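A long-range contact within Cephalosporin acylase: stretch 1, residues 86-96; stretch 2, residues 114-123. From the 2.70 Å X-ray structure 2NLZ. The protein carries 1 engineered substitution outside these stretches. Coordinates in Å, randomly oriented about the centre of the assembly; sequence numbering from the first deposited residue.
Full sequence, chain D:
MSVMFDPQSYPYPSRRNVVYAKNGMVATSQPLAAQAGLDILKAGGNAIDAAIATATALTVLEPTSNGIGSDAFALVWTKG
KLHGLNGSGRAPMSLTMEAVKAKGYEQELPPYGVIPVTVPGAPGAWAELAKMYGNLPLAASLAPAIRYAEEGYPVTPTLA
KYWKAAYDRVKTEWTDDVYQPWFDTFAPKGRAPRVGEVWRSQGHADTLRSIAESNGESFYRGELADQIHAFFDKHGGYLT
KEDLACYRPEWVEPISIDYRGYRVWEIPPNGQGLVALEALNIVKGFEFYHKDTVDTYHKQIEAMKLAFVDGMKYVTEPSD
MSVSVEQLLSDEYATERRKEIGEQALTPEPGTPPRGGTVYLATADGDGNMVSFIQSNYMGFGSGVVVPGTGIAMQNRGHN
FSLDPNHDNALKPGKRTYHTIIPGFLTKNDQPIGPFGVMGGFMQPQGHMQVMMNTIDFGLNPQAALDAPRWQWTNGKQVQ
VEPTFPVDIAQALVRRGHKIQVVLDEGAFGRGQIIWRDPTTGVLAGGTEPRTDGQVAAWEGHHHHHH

Stretch 1, residues 86-96: NGSGRAPMSLT
Stretch 2 114-123: VIPVTVPGAP

The two stretches form a compact, largely backbone-mediated contact between segments running in opposite directions, held by one hydrogen bond and two CA-H...O contacts and burying 401 Å² over both sides. The direction follows from the register: G89 lies beside V119, with their CA atoms 4.7 Å apart, A91 beside T118 at 4.6 Å between CA atoms, and L95 opposite I115, where the CA atoms have separated to 8.2 Å. The chains are therefore close from G89 to A91 and farther apart at L95.

In stretch 1, a strand ends at G87 (phi/psi -91/34), and S88 to P92 continue as extended loop, with G89 at -84/155, R90 at -92/169 and A91 at -71/149. The side chain of N86 (chi1 t) reaches forward along the chain, and its OD1 accepts a hydrogen bond from S88 N at 3.0 Å. In stretch 2, I115 (-71/-46) and P116 (-85/8) are not extended, whereas V117 (-77/121), T118 (-104/168), V119 (-63/125) and P120 (-64/113) are; G121 then turns to -90/-13, and A122 and P123 are helical.

The sole hydrogen bond across the contact runs from V119 N to R90 O, at 3.1 Å and nearly straight, with an angle of 168° at the hydrogen. Next to it, G89 CA approaches V119 O to 3.2 Å in a CA-H...O contact with an angle of 152°. A second such contact joins G121 CA to G87 O, also at 3.2 Å, with an angle of 141°. This close packing depends on glycine at both positions. An ideal CB on G89 would lie 1.8 Å from V119 O, and one on G121 would lie 1.9 Å from G87 O, both clear clashes. At G87 a CB would also point toward the other stretch, but it would stand 3.6 Å from G121 O.

Side chains add a thinner layer of packing. T118 (chi1 p) directs its CA-to-CB bond sideways; its CB is 3.6 Å from R90 O, and its CG2 is 4.0 Å from A91 CA. V119, in the m rotamer, also has its CA-to-CB bond sideways, and its CG2 lies 3.3 Å from R90 N; as a whole residue it has the largest area covered by the partner stretch. R90 (chi1 p) directs its CA-to-CB bond away from stretch 2, and its NE is hydrogen-bonded elsewhere in the structure.

Beyond A91 the contact passes to the P92 ring and the L95 side chain. The ring, puckered C-gamma exo, sets its CG 3.5 Å from V117 O. A type I turn from P92 to L95, closed by L95 N donating to P92 O at 3.1 Å, carries M93 and S94 out of reach and brings L95 back with its CA-to-CB bond toward stretch 2. With chi1 at -137° and chi2 t, L95 places CD1 3.6 Å from I115 O. I115 (chi1 m) starts sideways and its end leads away; L95 CD1 contacts its backbone carbonyl.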

ATOM      1  N   ASN D  86     -25.189  24.024  26.885  1.00 27.06           N
ATOM      2  CA  ASN D  86     -26.224  23.315  26.150  1.00 28.44           C
ATOM      3  C   ASN D  86     -27.031  24.298  25.338  1.00 27.23           C
ATOM      4  O   ASN D  86     -28.039  24.823  25.803  1.00 29.13           O
ATOM      5  CB  ASN D  86     -27.146  22.525  27.090  1.00 30.03           C
ATOM      6  CG  ASN D  86     -28.028  21.531  26.352  1.00 32.01           C
ATOM      7  OD1 ASN D  86     -28.493  21.803  25.248  1.00 19.00           O
ATOM      8  ND2 ASN D  86     -28.257  20.361  26.961  1.00 26.84           N
ATOM      9  N   GLY D  87     -26.594  24.539  24.112  1.00 19.48           N
ATOM     10  CA  GLY D  87     -27.325  25.429  23.246  1.00 24.89           C
ATOM     11  C   GLY D  87     -28.346  24.713  22.394  1.00 28.48           C
ATOM     12  O   GLY D  87     -28.579  25.110  21.262  1.00 29.31           O
ATOM     13  N   SER D  88     -28.949  23.654  22.929  1.00 37.34           N
ATOM     14  CA  SER D  88     -29.969  22.902  22.207  1.00 38.47           C
ATOM     15  C   SER D  88     -31.339  23.454  22.525  1.00 41.12           C
ATOM     16  O   SER D  88     -31.726  23.541  23.689  1.00 46.63           O
ATOM     17  CB  SER D  88     -29.916  21.429  22.588  1.00 34.30           C
ATOM     18  OG  SER D  88     -31.026  20.724  22.079  1.00 56.72           O
ATOM     19  N   GLY D  89     -32.075  23.823  21.487  1.00 40.82           N
ATOM     20  CA  GLY D  89     -33.409  24.362  21.669  1.00 38.55           C
ATOM     21  C   GLY D  89     -34.471  23.295  21.805  1.00 40.22           C
ATOM     22  O   GLY D  89     -34.303  22.171  21.330  1.00 38.02           O
ATOM     23  N   ARG D  90     -35.575  23.647  22.455  1.00 40.08           N
ATOM     24  CA  ARG D  90     -36.649  22.691  22.683  1.00 43.22           C
ATOM     25  C   ARG D  90     -37.700  22.721  21.567  1.00 35.45           C
ATOM     26  O   ARG D  90     -37.673  23.607  20.707  1.00 35.19           O
ATOM     27  CB  ARG D  90     -37.260  22.877  24.083  1.00 42.01           C
ATOM     28  CG  ARG D  90     -37.614  24.318  24.479  1.00 62.00           C
ATOM     29  CD  ARG D  90     -37.242  24.613  25.936  1.00 65.92           C
ATOM     30  NE  ARG D  90     -37.261  23.423  26.782  1.00 60.99           N
ATOM     31  CZ  ARG D  90     -36.515  23.238  27.873  1.00 55.22           C
ATOM     32  NH1 ARG D  90     -36.619  22.105  28.553  1.00 38.66           N
ATOM     33  NH2 ARG D  90     -35.657  24.163  28.289  1.00 62.93           N
ATOM     34  N   ALA D  91     -38.595  21.731  21.582  1.00 35.71           N
ATOM     35  CA  ALA D  91     -39.660  21.591  20.594  1.00 33.95           C
ATOM     36  C   ALA D  91     -40.705  22.660  20.806  1.00 40.26           C
ATOM     37  O   ALA D  91     -40.913  23.096  21.940  1.00 38.04           O
ATOM     38  CB  ALA D  91     -40.304  20.223  20.713  1.00 30.27           C
ATOM     39  N   PRO D  92     -41.366  23.094  19.718  1.00 40.95           N
ATOM     40  CA  PRO D  92     -42.469  24.052  19.812  1.00 48.42           C
ATOM     41  C   PRO D  92     -43.550  23.607  20.785  1.00 55.33           C
ATOM     42  O   PRO D  92     -43.816  22.409  20.914  1.00 61.09           O
ATOM     43  CB  PRO D  92     -43.029  24.082  18.393  1.00 39.95           C
ATOM     44  CG  PRO D  92     -41.882  23.744  17.544  1.00 47.74           C
ATOM     45  CD  PRO D  92     -41.094  22.725  18.319  1.00 44.75           C
ATOM     46  N   MET D  93     -44.168  24.574  21.458  1.00 61.55           N
ATOM     47  CA  MET D  93     -45.114  24.276  22.526  1.00 66.69           C
ATOM     48  C   MET D  93     -46.436  23.739  21.978  1.00 63.25           C
ATOM     49  O   MET D  93     -47.212  23.106  22.700  1.00 60.68           O
ATOM     50  CB  MET D  93     -45.338  25.509  23.398  1.00 73.82           C
ATOM     51  CG  MET D  93     -45.677  25.191  24.844  1.00 89.21           C
ATOM     52  SD  MET D  93     -44.332  24.378  25.726  1.00 87.92           S
ATOM     53  CE  MET D  93     -43.223  25.761  26.025  1.00 99.80           C
ATOM     54  N   SER D  94     -46.677  23.979  20.695  1.00 56.93           N
ATOM     55  CA  SER D  94     -47.848  23.422  20.025  1.00 58.22           C
ATOM     56  C   SER D  94     -47.583  22.062  19.347  1.00 56.02           C
ATOM     57  O   SER D  94     -48.507  21.437  18.819  1.00 54.15           O
ATOM     58  CB  SER D  94     -48.427  24.436  19.028  1.00 60.95           C
ATOM     59  OG  SER D  94     -47.421  24.956  18.173  1.00 65.60           O
ATOM     60  N   LEU D  95     -46.331  21.603  19.374  1.00 58.89           N
ATOM     61  CA  LEU D  95     -45.953  20.336  18.738  1.00 55.69           C
ATOM     62  C   LEU D  95     -46.131  19.169  19.705  1.00 60.41           C
ATOM     63  O   LEU D  95     -45.281  18.921  20.560  1.00 58.55           O
ATOM     64  CB  LEU D  95     -44.504  20.383  18.247  1.00 55.27           C
ATOM     65  CG  LEU D  95     -44.103  19.831  16.869  1.00 50.59           C
ATOM     66  CD1 LEU D  95     -42.616  19.491  16.847  1.00 51.18           C
ATOM     67  CD2 LEU D  95     -44.930  18.638  16.417  1.00 50.57           C
ATOM     68  N   THR D  96     -47.244  18.460  19.561  1.00 69.26           N
ATOM     69  CA  THR D  96     -47.537  17.312  20.405  1.00 75.36           C
ATOM     70  C   THR D  96     -47.567  16.048  19.564  1.00 74.44           C
ATOM     71  O   THR D  96     -47.604  16.111  18.336  1.00 67.18           O
ATOM     72  CB  THR D  96     -48.886  17.454  21.150  1.00 78.84           C
ATOM     73  OG1 THR D  96     -49.954  17.622  20.206  1.00 83.81           O
ATOM     74  CG2 THR D  96     -48.862  18.639  22.111  1.00 86.56           C
ATOM     75  N   VAL D 114     -41.899  22.288   7.841  1.00 51.55           N
ATOM     76  CA  VAL D 114     -41.987  23.108   9.037  1.00 50.83           C
ATOM     77  C   VAL D 114     -42.148  22.264  10.284  1.00 51.06           C
ATOM     78  O   VAL D 114     -41.968  22.756  11.411  1.00 51.81           O
ATOM     79  CB  VAL D 114     -43.147  24.116   8.949  1.00 50.84           C
ATOM     80  CG1 VAL D 114     -42.764  25.276   8.054  1.00 57.09           C
ATOM     81  CG2 VAL D 114     -44.415  23.441   8.440  1.00 53.39           C
ATOM     82  N   ILE D 115     -42.473  20.990  10.076  1.00 43.54           N
ATOM     83  CA  ILE D 115     -42.826  20.088  11.171  1.00 42.27           C
ATOM     84  C   ILE D 115     -41.665  19.664  12.105  1.00 43.91           C
ATOM     85  O   ILE D 115     -41.822  19.731  13.324  1.00 50.30           O
ATOM     86  CB  ILE D 115     -43.654  18.884  10.655  1.00 49.32           C
ATOM     87  CG1 ILE D 115     -44.925  19.390   9.967  1.00 51.92           C
ATOM     88  CG2 ILE D 115     -44.031  17.941  11.790  1.00 44.11           C
ATOM     89  CD1 ILE D 115     -45.230  18.712   8.646  1.00 62.72           C
ATOM     90  N   PRO D 116     -40.492  19.269  11.552  1.00 44.57           N
ATOM     91  CA  PRO D 116     -39.403  18.828  12.437  1.00 44.24           C
ATOM     92  C   PRO D 116     -38.516  19.945  12.996  1.00 43.41           C
ATOM     93  O   PRO D 116     -37.485  19.658  13.601  1.00 47.75           O
ATOM     94  CB  PRO D 116     -38.559  17.952  11.511  1.00 40.97           C
ATOM     95  CG  PRO D 116     -38.683  18.634  10.197  1.00 34.81           C
ATOM     96  CD  PRO D 116     -40.088  19.181  10.136  1.00 42.98           C
ATOM     97  N   VAL D 117     -38.900  21.199  12.781  1.00 42.40           N
ATOM     98  CA  VAL D 117     -38.121  22.339  13.262  1.00 34.59           C
ATOM     99  C   VAL D 117     -38.305  22.580  14.766  1.00 28.37           C
ATOM    100  O   VAL D 117     -39.422  22.798  15.230  1.00 33.83           O
ATOM    101  CB  VAL D 117     -38.497  23.624  12.502  1.00 34.13           C
ATOM    102  CG1 VAL D 117     -37.645  24.792  12.977  1.00 21.27           C
ATOM    103  CG2 VAL D 117     -38.353  23.421  10.994  1.00 21.35           C
ATOM    104  N   THR D 118     -37.203  22.526  15.512  1.00 21.00           N
ATOM    105  CA  THR D 118     -37.174  22.943  16.918  1.00 25.86           C
ATOM    106  C   THR D 118     -36.498  24.311  17.013  1.00 26.84           C
ATOM    107  O   THR D 118     -35.885  24.748  16.037  1.00 23.94           O
ATOM    108  CB  THR D 118     -36.420  21.920  17.794  1.00 26.60           C
ATOM    109  OG1 THR D 118     -35.043  21.832  17.392  1.00 26.43           O
ATOM    110  CG2 THR D 118     -37.072  20.570  17.672  1.00  2.00           C
ATOM    111  N   VAL D 119     -36.584  24.985  18.161  1.00 24.76           N
ATOM    112  CA  VAL D 119     -35.975  26.322  18.257  1.00 31.37           C
ATOM    113  C   VAL D 119     -34.460  26.255  18.069  1.00 32.78           C
ATOM    114  O   VAL D 119     -33.783  25.459  18.723  1.00 34.36           O
ATOM    115  CB  VAL D 119     -36.386  27.164  19.533  1.00 34.68           C
ATOM    116  CG1 VAL D 119     -37.877  27.387  19.564  1.00 37.82           C
ATOM    117  CG2 VAL D 119     -35.944  26.527  20.829  1.00 40.08           C
ATOM    118  N   PRO D 120     -33.943  27.038  17.105  1.00 26.93           N
ATOM    119  CA  PRO D 120     -32.512  27.150  16.870  1.00 26.35           C
ATOM    120  C   PRO D 120     -31.814  27.756  18.075  1.00 28.59           C
ATOM    121  O   PRO D 120     -32.034  28.921  18.384  1.00 28.97           O
ATOM    122  CB  PRO D 120     -32.428  28.122  15.688  1.00 24.84           C
ATOM    123  CG  PRO D 120     -33.742  28.060  15.038  1.00 22.12           C
ATOM    124  CD  PRO D 120     -34.715  27.845  16.146  1.00 24.60           C
ATOM    125  N   GLY D 121     -30.977  26.970  18.745  1.00 30.48           N
ATOM    126  CA  GLY D 121     -30.274  27.436  19.938  1.00 23.64           C
ATOM    127  C   GLY D 121     -28.908  28.101  19.769  1.00 31.18           C
ATOM    128  O   GLY D 121     -28.389  28.722  20.709  1.00 30.57           O
ATOM    129  N   ALA D 122     -28.326  27.978  18.578  1.00 27.15           N
ATOM    130  CA  ALA D 122     -26.954  28.429  18.329  1.00 24.73           C
ATOM    131  C   ALA D 122     -26.709  29.933  18.474  1.00 29.73           C
ATOM    132  O   ALA D 122     -25.745  30.320  19.136  1.00 30.45           O
ATOM    133  CB  ALA D 122     -26.426  27.912  16.975  1.00 28.71           C
ATOM    134  N   PRO D 123     -27.559  30.788  17.863  1.00 27.99           N
ATOM    135  CA  PRO D 123     -27.295  32.216  18.059  1.00 24.70           C
ATOM    136  C   PRO D 123     -27.258  32.645  19.531  1.00 29.96           C
ATOM    137  O   PRO D 123     -26.411  33.453  19.910  1.00 31.55           O
ATOM    138  CB  PRO D 123     -28.447  32.892  17.315  1.00 24.88           C
ATOM    139  CG  PRO D 123     -28.875  31.900  16.313  1.00 21.26           C
ATOM    140  CD  PRO D 123     -28.727  30.576  16.988  1.00 21.71           C
TER